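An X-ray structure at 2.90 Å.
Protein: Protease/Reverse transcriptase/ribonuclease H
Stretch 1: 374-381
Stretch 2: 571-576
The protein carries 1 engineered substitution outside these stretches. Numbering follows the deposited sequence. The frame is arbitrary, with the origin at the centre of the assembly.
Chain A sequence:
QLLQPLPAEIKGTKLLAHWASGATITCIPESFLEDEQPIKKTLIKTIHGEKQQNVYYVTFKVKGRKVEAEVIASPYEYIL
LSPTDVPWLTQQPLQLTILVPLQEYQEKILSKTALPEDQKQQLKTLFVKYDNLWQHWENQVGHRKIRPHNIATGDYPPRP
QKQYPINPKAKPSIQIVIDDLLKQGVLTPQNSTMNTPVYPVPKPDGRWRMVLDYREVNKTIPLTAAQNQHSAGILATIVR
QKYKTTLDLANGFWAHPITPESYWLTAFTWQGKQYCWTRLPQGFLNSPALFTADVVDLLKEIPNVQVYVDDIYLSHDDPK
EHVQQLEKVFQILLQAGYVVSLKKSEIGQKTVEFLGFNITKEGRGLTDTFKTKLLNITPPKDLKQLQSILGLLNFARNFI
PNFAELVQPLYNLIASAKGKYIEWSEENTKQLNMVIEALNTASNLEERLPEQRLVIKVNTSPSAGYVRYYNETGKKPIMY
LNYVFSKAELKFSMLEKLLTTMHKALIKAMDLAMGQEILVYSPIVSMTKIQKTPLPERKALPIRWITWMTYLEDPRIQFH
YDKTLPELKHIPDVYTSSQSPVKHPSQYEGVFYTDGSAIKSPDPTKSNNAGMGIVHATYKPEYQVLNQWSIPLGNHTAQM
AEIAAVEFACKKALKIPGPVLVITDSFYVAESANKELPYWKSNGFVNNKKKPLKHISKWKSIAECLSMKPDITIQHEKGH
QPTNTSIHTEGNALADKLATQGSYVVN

Stretch 1 374-381: LLNITPPK
Stretch 2 (571-576) IPDVYT

The most unusual feature is a very short backbone bond: Tyr575 N donates to Asn376 O at 2.5 Å, with an N-H...O angle of 153°, very short for an amide pair, though at 2.90 Å part of this may be coordinate error. Its partner is ordinary and nearly straight, Thr378 N to Asp573 O at 2.9 Å and 172°. These two bonds flank Ile377 and Val574, a non-hydrogen-bonded antiparallel pair whose CA atoms lie 4.4 Å apart; the CA atoms of Asn376 and Tyr575 are 4.8 Å apart. The end-to-end directions of the touching segments differ by 140°, and the strand pairing is brief and weakly bonded.

Both chains are extended. Build Leu375 at phi/psi -106/165, Asn376 at -71/163, Ile377 at -124/136, Thr378 at -67/150, Pro572 at -63/177, Asp573 at -71/136, Val574 at -69/133 and Tyr575 at -79/109.

Ile377 (chi1 m, chi2 t) and Val574 (chi1 t) share one face. Val574 CG1 reaches Leu375 CB at 3.6 Å, with Leu375 set m, t and its CA-to-CB bond pointing toward the other stretch. Asn376 (chi1 m, chi2 85°) and Tyr575 share the other face, their CB atoms 3.6 Å apart; Asn376 ND2 is hydrogen-bonded elsewhere in the structure, and Tyr575 is modelled only to CB.

Beyond the paired residues, proline takes over. Pro572, buried and C-gamma exo, has no amide hydrogen and serves as a compact apolar surface: its CB lies 4.0 Å from Ile377 CG2, its CG 3.7 Å from Pro380 CB. Pro380 is C-gamma endo. Thr378, chi1 t, suits its buried position: its CG2 packs 3.6 Å from Pro572 CB while its hydroxyl is hydrogen-bonded elsewhere. Asp573 (chi1 m), an exposed residue, contributes its backbone carbonyl, and its CB lies 3.9 Å from Thr378 CG2. Together the stretches bury 454 Å², both sides summed.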

# COMPACT_ATOMS: atom_id res chain seq x y z
N LEU A 374 -1.29 -20.93 -12.61
CA LEU A 374 -0.12 -20.84 -11.77
C LEU A 374 1.07 -20.33 -12.58
O LEU A 374 1.09 -20.39 -13.81
CB LEU A 374 0.21 -22.20 -11.16
CG LEU A 374 -0.92 -22.85 -10.37
CD1 LEU A 374 -0.49 -24.23 -9.91
CD2 LEU A 374 -1.31 -21.98 -9.19
N LEU A 375 2.06 -19.82 -11.87
CA LEU A 375 3.25 -19.27 -12.49
C LEU A 375 4.42 -20.22 -12.31
O LEU A 375 4.39 -21.15 -11.51
CB LEU A 375 3.57 -17.89 -11.91
CG LEU A 375 2.42 -16.87 -11.95
CD1 LEU A 375 2.83 -15.54 -11.35
CD2 LEU A 375 1.90 -16.69 -13.37
N ASN A 376 5.47 -19.98 -13.09
CA ASN A 376 6.65 -20.83 -13.06
C ASN A 376 7.42 -20.62 -11.76
O ASN A 376 7.23 -19.64 -11.03
CB ASN A 376 7.54 -20.56 -14.27
CG ASN A 376 6.84 -20.86 -15.58
OD1 ASN A 376 6.11 -20.03 -16.11
ND2 ASN A 376 7.05 -22.06 -16.10
N ILE A 377 8.30 -21.58 -11.46
CA ILE A 377 9.09 -21.58 -10.24
C ILE A 377 10.56 -21.64 -10.62
O ILE A 377 10.95 -22.42 -11.49
CB ILE A 377 8.71 -22.75 -9.31
CG1 ILE A 377 7.22 -22.68 -8.96
CG2 ILE A 377 9.56 -22.75 -8.06
CD1 ILE A 377 6.78 -23.76 -7.99
N THR A 378 11.37 -20.82 -9.96
CA THR A 378 12.80 -20.86 -10.20
C THR A 378 13.38 -22.19 -9.70
O THR A 378 12.83 -22.80 -8.78
CB THR A 378 13.49 -19.68 -9.51
OG1 THR A 378 14.83 -19.53 -10.01
CG2 THR A 378 13.54 -19.88 -8.00
N PRO A 379 14.45 -22.67 -10.33
CA PRO A 379 15.07 -23.93 -9.89
C PRO A 379 15.51 -23.85 -8.44
O PRO A 379 16.07 -22.83 -8.01
CB PRO A 379 16.27 -24.07 -10.83
CG PRO A 379 15.86 -23.35 -12.06
CD PRO A 379 15.02 -22.19 -11.60
N PRO A 380 15.27 -24.89 -7.66
CA PRO A 380 15.69 -24.87 -6.25
C PRO A 380 17.20 -24.96 -6.13
O PRO A 380 17.88 -25.61 -6.93
CB PRO A 380 15.01 -26.11 -5.66
CG PRO A 380 14.84 -27.03 -6.82
CD PRO A 380 14.58 -26.15 -8.01
N LYS A 381 17.73 -24.29 -5.11
CA LYS A 381 19.16 -24.29 -4.85
C LYS A 381 19.60 -25.44 -3.95
O LYS A 381 20.79 -25.77 -3.95
CB LYS A 381 19.58 -22.97 -4.20
CG LYS A 381 19.14 -22.83 -2.76
CD LYS A 381 19.87 -21.69 -2.06
CE LYS A 381 19.61 -21.71 -0.56
NZ LYS A 381 20.01 -23.00 0.06
N ILE A 571 9.87 -23.23 -0.36
CA ILE A 571 9.50 -23.16 -1.78
C ILE A 571 10.32 -22.07 -2.45
O ILE A 571 10.38 -20.93 -1.94
CB ILE A 571 7.99 -22.89 -1.94
CG1 ILE A 571 7.20 -24.17 -1.67
CG2 ILE A 571 7.70 -22.41 -3.35
CD1 ILE A 571 7.49 -25.26 -2.66
N PRO A 572 10.99 -22.36 -3.57
CA PRO A 572 11.79 -21.33 -4.24
C PRO A 572 10.95 -20.17 -4.74
O PRO A 572 9.72 -20.17 -4.61
CB PRO A 572 12.44 -22.10 -5.40
CG PRO A 572 12.39 -23.54 -4.99
CD PRO A 572 11.12 -23.68 -4.21
N ASP A 573 11.61 -19.17 -5.31
CA ASP A 573 10.92 -17.97 -5.77
C ASP A 573 10.07 -18.28 -6.99
O ASP A 573 10.51 -18.97 -7.92
CB ASP A 573 11.92 -16.87 -6.09
CG ASP A 573 12.61 -16.33 -4.85
OD1 ASP A 573 11.96 -16.27 -3.79
OD2 ASP A 573 13.80 -15.97 -4.95
N VAL A 574 8.85 -17.75 -7.00
CA VAL A 574 7.98 -17.87 -8.15
C VAL A 574 8.54 -17.05 -9.30
O VAL A 574 8.93 -15.88 -9.12
CB VAL A 574 6.55 -17.44 -7.79
CG1 VAL A 574 5.61 -17.62 -8.97
CG2 VAL A 574 6.05 -18.22 -6.59
N TYR A 575 8.59 -17.66 -10.49
CA TYR A 575 9.15 -17.00 -11.70
C TYR A 575 8.12 -16.03 -12.30
O TYR A 575 7.10 -16.49 -12.86
CB TYR A 575 9.58 -18.05 -12.73
N THR A 576 8.39 -14.73 -12.18
CA THR A 576 7.51 -13.67 -12.74
C THR A 576 8.17 -13.14 -14.02
O THR A 576 9.36 -12.78 -13.95
CB THR A 576 7.25 -12.56 -11.72
OG1 THR A 576 6.16 -11.76 -12.19
CG2 THR A 576 8.46 -11.68 -11.50